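Local coordinates for protein citryl-spermidine/3,4-dihydroxybenzoyl-citryl-spermidine:spermidine ligase (Bacillus anthracis, PDB 3TO3) that catalyses the ATP-dependent condensation of spermidine with citryl-spermidine intermediates in the biosynthesis of the siderophore petrobactin, at residues B[315-320]-B[483-487]; B[324-328]-B[460-466]. All blocks are in the same frame, centred on the assembly; numbering follows the deposited sequence.

How the contacts relate
Helix 315-333 serves both contacts, so this chain illustrates how one helix can gather segments that lie far apart in sequence. From the N terminus, its first turns (315-320) enter contact 1 and its next part (324-328) contact 2. The chain then runs through strands 345-355 and 451-457 of the mixed sheet to 460-466, where contact 2 closes a loop of 131 intervening residues and joins the helix to the segment leading into strand 465-467. At 483-487 contact 1 closes the wider loop that encloses the first, tying the helix start to helix 485-488. The contact centres are 13 Å apart, and they touch where Ser317 OG lies 3.3 Å from His461 CD2.

Contact 1. Residues B[315-320]-B[483-487]; sequences PYSVAS and MHKTY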
ATOM      1  N   PRO B 315      -2.297   4.394 -21.113  1.00 49.58           N
ATOM      2  CA  PRO B 315      -2.347   5.559 -22.004  1.00 48.73           C
ATOM      3  C   PRO B 315      -2.491   5.177 -23.486  1.00 48.80           C
ATOM      4  O   PRO B 315      -3.291   5.792 -24.209  1.00 41.60           O
ATOM      5  CB  PRO B 315      -0.998   6.233 -21.761  1.00 58.35           C
ATOM      6  CG  PRO B 315      -0.690   5.879 -20.316  1.00 51.64           C
ATOM      7  CD  PRO B 315      -1.171   4.465 -20.164  1.00 45.06           C
ATOM      8  N   TYR B 316      -1.743   4.174 -23.948  1.00 43.68           N
ATOM      9  CA  TYR B 316      -1.864   3.817 -25.341  1.00 42.17           C
ATOM     10  C   TYR B 316      -3.289   3.315 -25.646  1.00 49.47           C
ATOM     11  O   TYR B 316      -3.822   3.599 -26.712  1.00 50.33           O
ATOM     12  CB  TYR B 316      -0.771   2.842 -25.799  1.00 50.14           C
ATOM     13  CG  TYR B 316      -0.653   1.618 -24.955  1.00 60.52           C
ATOM     14  CD1 TYR B 316      -1.444   0.503 -25.216  1.00 60.14           C
ATOM     15  CD2 TYR B 316       0.257   1.562 -23.889  1.00 67.12           C
ATOM     16  CE1 TYR B 316      -1.348  -0.641 -24.436  1.00 64.30           C
ATOM     17  CE2 TYR B 316       0.367   0.413 -23.107  1.00 71.95           C
ATOM     18  CZ  TYR B 316      -0.444  -0.683 -23.393  1.00 72.92           C
ATOM     19  OH  TYR B 316      -0.367  -1.827 -22.638  1.00 79.37           O
ATOM     20  N   SER B 317      -3.916   2.612 -24.695  1.00 45.30           N
ATOM     21  CA  SER B 317      -5.235   2.048 -24.954  1.00 46.48           C
ATOM     22  C   SER B 317      -6.354   3.095 -24.843  1.00 39.38           C
ATOM     23  O   SER B 317      -7.333   3.022 -25.550  1.00 44.11           O
ATOM     24  CB  SER B 317      -5.504   0.816 -24.085  1.00 53.80           C
ATOM     25  OG  SER B 317      -5.956   1.206 -22.825  1.00 59.79           O
ATOM     26  N   VAL B 318      -6.185   4.081 -23.972  1.00 45.33           N
ATOM     27  CA  VAL B 318      -7.057   5.235 -23.944  1.00 42.83           C
ATOM     28  C   VAL B 318      -6.993   5.971 -25.301  1.00 48.65           C
ATOM     29  O   VAL B 318      -8.018   6.389 -25.855  1.00 44.60           O
ATOM     30  CB  VAL B 318      -6.660   6.189 -22.800  1.00 47.96           C
ATOM     31  CG1 VAL B 318      -7.312   7.566 -22.985  1.00 41.45           C
ATOM     32  CG2 VAL B 318      -7.032   5.565 -21.442  1.00 45.04           C
ATOM     33  N   ALA B 319      -5.790   6.082 -25.849  1.00 47.02           N
ATOM     34  CA  ALA B 319      -5.571   6.833 -27.085  1.00 51.70           C
ATOM     35  C   ALA B 319      -6.247   6.171 -28.293  1.00 56.18           C
ATOM     36  O   ALA B 319      -6.755   6.855 -29.192  1.00 54.91           O
ATOM     37  CB  ALA B 319      -4.094   6.994 -27.343  1.00 42.81           C
ATOM     38  N   SER B 320      -6.248   4.844 -28.325  1.00 43.98           N
ATOM     39  CA  SER B 320      -6.784   4.150 -29.485  1.00 40.82           C
ATOM     40  C   SER B 320      -8.265   3.743 -29.327  1.00 42.83           C
ATOM     41  O   SER B 320      -8.847   3.107 -30.214  1.00 47.17           O
ATOM     42  CB  SER B 320      -5.919   2.941 -29.853  1.00 39.55           C
ATOM     43  OG  SER B 320      -5.865   2.060 -28.745  1.00 44.63           O
HETATM   44  N   MSE B 483      -0.935   6.367 -33.524  1.00 63.26           N
HETATM   45  CA  MSE B 483      -1.738   6.821 -32.370  1.00 64.29           C
HETATM   46  C   MSE B 483      -1.046   7.122 -31.030  1.00 67.27           C
HETATM   47  O   MSE B 483      -1.518   7.949 -30.241  1.00 64.53           O
HETATM   48  CB  MSE B 483      -2.835   5.804 -32.110  1.00 55.27           C
HETATM   49  CG  MSE B 483      -3.466   5.356 -33.392  1.00 60.06           C
HETATM   50 SE   MSE B 483      -5.132   4.465 -33.046  0.76 66.66          SE
HETATM   51  CE  MSE B 483      -5.566   3.952 -34.901  1.00 67.15           C
ATOM     52  N   HIS B 484      -0.019   6.347 -30.720  1.00 69.27           N
ATOM     53  CA  HIS B 484       0.743   6.550 -29.501  1.00 68.57           C
ATOM     54  C   HIS B 484       2.179   6.057 -29.682  1.00 66.15           C
ATOM     55  O   HIS B 484       2.423   5.013 -30.307  1.00 66.51           O
ATOM     56  CB  HIS B 484       0.059   5.856 -28.295  1.00 69.86           C
ATOM     57  CG  HIS B 484       0.560   6.338 -26.968  1.00 72.73           C
ATOM     58  ND1 HIS B 484       1.579   5.711 -26.282  1.00 71.59           N
ATOM     59  CD2 HIS B 484       0.216   7.416 -26.224  1.00 72.92           C
ATOM     60  CE1 HIS B 484       1.831   6.374 -25.169  1.00 68.41           C
ATOM     61  NE2 HIS B 484       1.016   7.410 -25.106  1.00 70.40           N
ATOM     62  N   LYS B 485       3.116   6.776 -29.083  1.00 62.95           N
ATOM     63  CA  LYS B 485       4.522   6.402 -29.134  1.00 66.52           C
ATOM     64  C   LYS B 485       4.822   4.976 -28.613  1.00 71.97           C
ATOM     65  O   LYS B 485       5.829   4.376 -28.991  1.00 76.45           O
ATOM     66  CB  LYS B 485       5.364   7.477 -28.427  1.00 68.44           C
ATOM     67  CG  LYS B 485       6.673   7.010 -27.836  1.00 81.75           C
ATOM     68  CD  LYS B 485       7.594   8.204 -27.565  1.00 93.85           C
ATOM     69  CE  LYS B 485       8.029   8.876 -28.869  1.00 99.72           C
ATOM     70  NZ  LYS B 485       8.748  10.171 -28.656  1.00104.63           N
ATOM     71  N   THR B 486       3.955   4.419 -27.771  1.00 67.25           N
ATOM     72  CA  THR B 486       4.171   3.047 -27.287  1.00 71.73           C
ATOM     73  C   THR B 486       3.903   1.974 -28.360  1.00 74.65           C
ATOM     74  O   THR B 486       4.578   0.945 -28.377  1.00 76.63           O
ATOM     75  CB  THR B 486       3.364   2.721 -25.982  1.00 67.20           C
ATOM     76  OG1 THR B 486       3.858   3.494 -24.883  1.00 72.12           O
ATOM     77  CG2 THR B 486       3.487   1.243 -25.622  1.00 65.04           C
ATOM     78  N   TYR B 487       2.924   2.217 -29.238  1.00 75.13           N
ATOM     79  CA  TYR B 487       2.598   1.322 -30.370  1.00 71.78           C
ATOM     80  C   TYR B 487       3.708   1.332 -31.426  1.00 77.19           C
ATOM     81  O   TYR B 487       4.047   0.297 -32.013  1.00 79.55           O
ATOM     82  CB  TYR B 487       1.303   1.775 -31.065  1.00 56.97           C
ATOM     83  CG  TYR B 487       0.058   1.512 -30.278  1.00 53.75           C
ATOM     84  CD1 TYR B 487      -0.159   0.269 -29.679  1.00 60.99           C
ATOM     85  CD2 TYR B 487      -0.899   2.495 -30.104  1.00 58.01           C
ATOM     86  CE1 TYR B 487      -1.299   0.011 -28.930  1.00 60.70           C
ATOM     87  CE2 TYR B 487      -2.073   2.240 -29.353  1.00 61.31           C
ATOM     88  CZ  TYR B 487      -2.254   0.999 -28.769  1.00 60.14           C
ATOM     89  OH  TYR B 487      -3.385   0.730 -28.032  1.00 57.18           O
TER
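The N-terminal turns of helix 315-333 meet the N-capped start of the short helix 485-488. The cap is a side-chain one, His484 ND1 accepting from Thr486 N at 3.1 Å; with the imidazole so placed, Tyr316 CA and Pro315 C lie over one of its faces. Tyr316 CB is 3.7 Å from His484 ND1, and Pro315 CB is 4.1 Å from His484 NE2.

Aromatic packing dominates. Tyr316 turns its edge toward the face of Tyr487 in an offset edge-to-face pair, with centroids 5.4 Å apart and planes at 73°. Tyr316 CB adds a CH-pi contact over that same face, 4.1 Å from the Tyr487 centroid. Phe495 joins both tyrosines in an aromatic cluster. Thr486 CG2 meets Tyr316 CD2 at 3.7 Å.

Smaller van der Waals contacts extend the join along the helix: Ala319 CB approaches Met483 O at 4.0 Å, and Ser320 CB lies 3.6 Å from SE of Met483, here selenomethionine. The packing thus links the IucA/IucC and FhuF-like sequence regions, with the side chain of Ser317 about 9 Å from bound ATP. A hydrogen bond joins the hydroxyls Ser320 OG and Tyr487 OH, 2.9 Å apart.

Contact 2. Residues B[324-328]-B[460-466]; sequences ISNWL and FHEGLEF
In the protein kinase fold, the phenylalanine after the metal-binding aspartate packs on a helix that follows the lysine strand. The arrangement here resembles it and probably corresponds to it, consistent with the kinase-clan relationship of the IucA/IucC family: Phe460 follows the magnesium ligand Asp459, and helix 315-333 comes after the strand bearing the ATP-binding Lys299.

Residues 324-328 form a regular helical turn, with Leu328 N bonded to Ile324 O at 2.9 Å. In the partner segment, 460-463 coil with helical phi/psi but without regular bonds; Leu464 (-52/133) then straightens the chain into strand 465-467. The CA atoms of Ile324 and His461 come nearest, 6.7 Å apart.

The interface is apolar, with no hydrogen bond across it. Leu464 (chi1 t) is a bump that enters the hollow bounded by Ile324, Trp327 and Leu328: its CD1 reaches Ile324 CG2 at 4.0 Å and Leu328 CD1 at 3.8 Å. At the ring edge of Trp327, Leu464 CD2 lies 4.2 Å from Trp327 CZ3. Ile324 (m) reciprocates, its CG2 also lying 4.0 Å from Phe460 CB. Leu328 CD1 lies over one face of the Phe460 ring, 3.9 Å from its centroid, a CH-pi contact, and Ser325 OG, bonded to Glu349 N, lies at that ring's edge. Glu462, of the ATP pocket, points away from the helix. Where the chain enters the strand, Trp327 (t) turns its edge toward the face of Phe466 (p), with planes at 76° and six-membered-ring centroids 5.5 Å apart; Trp327 CH2 comes within 3.8 Å of Phe466 CD2.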
ATOM      1  N   ILE B 324     -10.778   2.353 -32.298  1.00 41.75           N
ATOM      2  CA  ILE B 324     -11.151   0.955 -32.327  1.00 33.40           C
ATOM      3  C   ILE B 324     -12.681   0.842 -32.430  1.00 44.86           C
ATOM      4  O   ILE B 324     -13.203   0.006 -33.182  1.00 48.01           O
ATOM      5  CB  ILE B 324     -10.606   0.187 -31.113  1.00 43.57           C
ATOM      6  CG1 ILE B 324      -9.088   0.039 -31.223  1.00 45.03           C
ATOM      7  CG2 ILE B 324     -11.256  -1.203 -31.006  1.00 46.02           C
ATOM      8  CD1 ILE B 324      -8.448  -0.658 -30.004  1.00 47.63           C
ATOM      9  N   SER B 325     -13.411   1.709 -31.731  1.00 39.17           N
ATOM     10  CA  SER B 325     -14.868   1.574 -31.755  1.00 40.52           C
ATOM     11  C   SER B 325     -15.441   1.964 -33.125  1.00 48.95           C
ATOM     12  O   SER B 325     -16.354   1.309 -33.611  1.00 50.20           O
ATOM     13  CB  SER B 325     -15.542   2.324 -30.601  1.00 32.93           C
ATOM     14  OG  SER B 325     -15.290   1.675 -29.377  1.00 50.42           O
ATOM     15  N   ASN B 326     -14.891   3.007 -33.748  0.52 47.18           N
ATOM     16  CA  ASN B 326     -15.314   3.403 -35.092  0.52 46.66           C
ATOM     17  C   ASN B 326     -15.051   2.274 -36.088  0.52 51.00           C
ATOM     18  O   ASN B 326     -15.913   1.925 -36.898  0.52 54.07           O
ATOM     19  CB  ASN B 326     -14.622   4.703 -35.523  0.52 45.72           C
ATOM     20  CG  ASN B 326     -14.889   5.073 -36.987  0.52 49.91           C
ATOM     21  OD1 ASN B 326     -13.956   5.224 -37.780  0.52 49.88           O
ATOM     22  ND2 ASN B 326     -16.169   5.227 -37.344  0.52 53.37           N
ATOM     23  N   TRP B 327     -13.860   1.693 -36.002  1.00 49.49           N
ATOM     24  CA  TRP B 327     -13.503   0.533 -36.811  1.00 43.94           C
ATOM     25  C   TRP B 327     -14.466  -0.661 -36.646  1.00 49.58           C
ATOM     26  O   TRP B 327     -14.913  -1.243 -37.642  1.00 55.68           O
ATOM     27  CB  TRP B 327     -12.109   0.079 -36.423  1.00 38.98           C
ATOM     28  CG  TRP B 327     -11.615  -1.114 -37.168  1.00 47.32           C
ATOM     29  CD1 TRP B 327     -11.677  -1.316 -38.517  1.00 52.03           C
ATOM     30  CD2 TRP B 327     -10.901  -2.236 -36.628  1.00 47.40           C
ATOM     31  NE1 TRP B 327     -11.073  -2.505 -38.846  1.00 50.58           N
ATOM     32  CE2 TRP B 327     -10.586  -3.087 -37.706  1.00 48.81           C
ATOM     33  CE3 TRP B 327     -10.503  -2.606 -35.342  1.00 45.20           C
ATOM     34  CZ2 TRP B 327      -9.893  -4.281 -37.536  1.00 43.41           C
ATOM     35  CZ3 TRP B 327      -9.820  -3.791 -35.180  1.00 51.28           C
ATOM     36  CH2 TRP B 327      -9.518  -4.610 -36.272  1.00 49.19           C
ATOM     37  N   LEU B 328     -14.764  -1.052 -35.404  1.00 47.67           N
ATOM     38  CA  LEU B 328     -15.691  -2.178 -35.190  1.00 47.66           C
ATOM     39  C   LEU B 328     -17.073  -1.811 -35.662  1.00 43.46           C
ATOM     40  O   LEU B 328     -17.777  -2.626 -36.249  1.00 56.27           O
ATOM     41  CB  LEU B 328     -15.781  -2.592 -33.725  1.00 42.80           C
ATOM     42  CG  LEU B 328     -14.543  -3.289 -33.210  1.00 50.27           C
ATOM     43  CD1 LEU B 328     -14.673  -3.461 -31.701  1.00 50.40           C
ATOM     44  CD2 LEU B 328     -14.361  -4.616 -33.951  1.00 53.95           C
ATOM     45  N   PHE B 460     -13.739  -2.936 -25.572  1.00 52.81           N
ATOM     46  CA  PHE B 460     -12.827  -3.165 -26.719  1.00 47.38           C
ATOM     47  C   PHE B 460     -11.386  -2.673 -26.556  1.00 51.83           C
ATOM     48  O   PHE B 460     -10.443  -3.263 -27.074  1.00 50.62           O
ATOM     49  CB  PHE B 460     -13.446  -2.541 -27.978  1.00 43.76           C
ATOM     50  CG  PHE B 460     -14.910  -2.817 -28.085  1.00 44.53           C
ATOM     51  CD1 PHE B 460     -15.371  -4.118 -27.963  1.00 35.55           C
ATOM     52  CD2 PHE B 460     -15.830  -1.783 -28.212  1.00 44.82           C
ATOM     53  CE1 PHE B 460     -16.734  -4.389 -28.041  1.00 45.60           C
ATOM     54  CE2 PHE B 460     -17.191  -2.047 -28.267  1.00 47.47           C
ATOM     55  CZ  PHE B 460     -17.646  -3.345 -28.181  1.00 41.02           C
ATOM     56  N   HIS B 461     -11.224  -1.563 -25.857  1.00 52.02           N
ATOM     57  CA  HIS B 461      -9.984  -0.853 -25.932  1.00 53.44           C
ATOM     58  C   HIS B 461      -8.792  -1.691 -25.449  1.00 64.68           C
ATOM     59  O   HIS B 461      -7.697  -1.596 -26.012  1.00 70.45           O
ATOM     60  CB  HIS B 461     -10.097   0.477 -25.184  1.00 55.33           C
ATOM     61  CG  HIS B 461     -10.134   0.325 -23.703  1.00 54.16           C
ATOM     62  ND1 HIS B 461     -11.284  -0.013 -23.018  1.00 49.52           N
ATOM     63  CD2 HIS B 461      -9.160   0.441 -22.772  1.00 53.14           C
ATOM     64  CE1 HIS B 461     -11.019  -0.089 -21.727  1.00 53.24           C
ATOM     65  NE2 HIS B 461      -9.735   0.176 -21.551  1.00 58.82           N
ATOM     66  N   GLU B 462      -8.964  -2.423 -24.358  1.00 68.46           N
ATOM     67  CA  GLU B 462      -7.903  -3.315 -23.864  1.00 84.87           C
ATOM     68  C   GLU B 462      -7.812  -4.721 -24.473  1.00 86.03           C
ATOM     69  O   GLU B 462      -6.718  -5.182 -24.802  1.00 98.42           O
ATOM     70  CB  GLU B 462      -7.965  -3.419 -22.338  1.00 99.61           C
ATOM     71  CG  GLU B 462      -9.363  -3.748 -21.799  1.00108.02           C
ATOM     72  CD  GLU B 462      -9.463  -3.588 -20.286  1.00114.53           C
ATOM     73  OE1 GLU B 462      -8.437  -3.234 -19.651  1.00112.08           O
ATOM     74  OE2 GLU B 462     -10.570  -3.822 -19.738  1.00117.39           O
ATOM     75  N   GLY B 463      -8.959  -5.389 -24.612  1.00 69.54           N
ATOM     76  CA  GLY B 463      -9.002  -6.824 -24.859  1.00 73.01           C
ATOM     77  C   GLY B 463      -8.820  -7.415 -26.257  1.00 71.77           C
ATOM     78  O   GLY B 463      -8.209  -8.477 -26.436  1.00 67.77           O
ATOM     79  N   LEU B 464      -9.345  -6.712 -27.245  1.00 59.65           N
ATOM     80  CA  LEU B 464      -9.431  -7.182 -28.613  1.00 53.75           C
ATOM     81  C   LEU B 464      -8.123  -7.706 -29.252  1.00 50.99           C
ATOM     82  O   LEU B 464      -7.051  -7.100 -29.150  1.00 54.39           O
ATOM     83  CB  LEU B 464     -10.019  -6.045 -29.432  1.00 50.98           C
ATOM     84  CG  LEU B 464     -10.143  -6.122 -30.928  1.00 56.70           C
ATOM     85  CD1 LEU B 464     -11.264  -5.180 -31.338  1.00 58.13           C
ATOM     86  CD2 LEU B 464      -8.832  -5.739 -31.577  1.00 50.66           C
ATOM     87  N   GLU B 465      -8.236  -8.859 -29.897  1.00 45.52           N
ATOM     88  CA  GLU B 465      -7.192  -9.380 -30.755  1.00 49.10           C
ATOM     89  C   GLU B 465      -7.726  -9.535 -32.187  1.00 51.79           C
ATOM     90  O   GLU B 465      -8.925  -9.714 -32.397  1.00 61.25           O
ATOM     91  CB  GLU B 465      -6.683 -10.718 -30.218  1.00 52.46           C
ATOM     92  CG  GLU B 465      -5.984 -10.578 -28.878  1.00 62.14           C
ATOM     93  CD  GLU B 465      -5.316 -11.865 -28.380  1.00 72.62           C
ATOM     94  OE1 GLU B 465      -5.425 -12.922 -29.034  1.00 76.52           O
ATOM     95  OE2 GLU B 465      -4.670 -11.812 -27.318  1.00 77.91           O
ATOM     96  N   PHE B 466      -6.839  -9.478 -33.169  1.00 55.17           N
ATOM     97  CA  PHE B 466      -7.227  -9.758 -34.545  1.00 58.04           C
ATOM     98  C   PHE B 466      -6.108 -10.425 -35.340  1.00 62.10           C
ATOM     99  O   PHE B 466      -4.931 -10.302 -35.003  1.00 64.85           O
ATOM    100  CB  PHE B 466      -7.729  -8.493 -35.257  1.00 59.52           C
ATOM    101  CG  PHE B 466      -6.661  -7.499 -35.568  1.00 62.87           C
ATOM    102  CD1 PHE B 466      -5.860  -7.652 -36.695  1.00 69.72           C
ATOM    103  CD2 PHE B 466      -6.470  -6.391 -34.753  1.00 58.04           C
ATOM    104  CE1 PHE B 466      -4.882  -6.722 -36.996  1.00 69.67           C
ATOM    105  CE2 PHE B 466      -5.483  -5.457 -35.038  1.00 55.26           C
ATOM    106  CZ  PHE B 466      -4.691  -5.622 -36.166  1.00 64.96           C
TER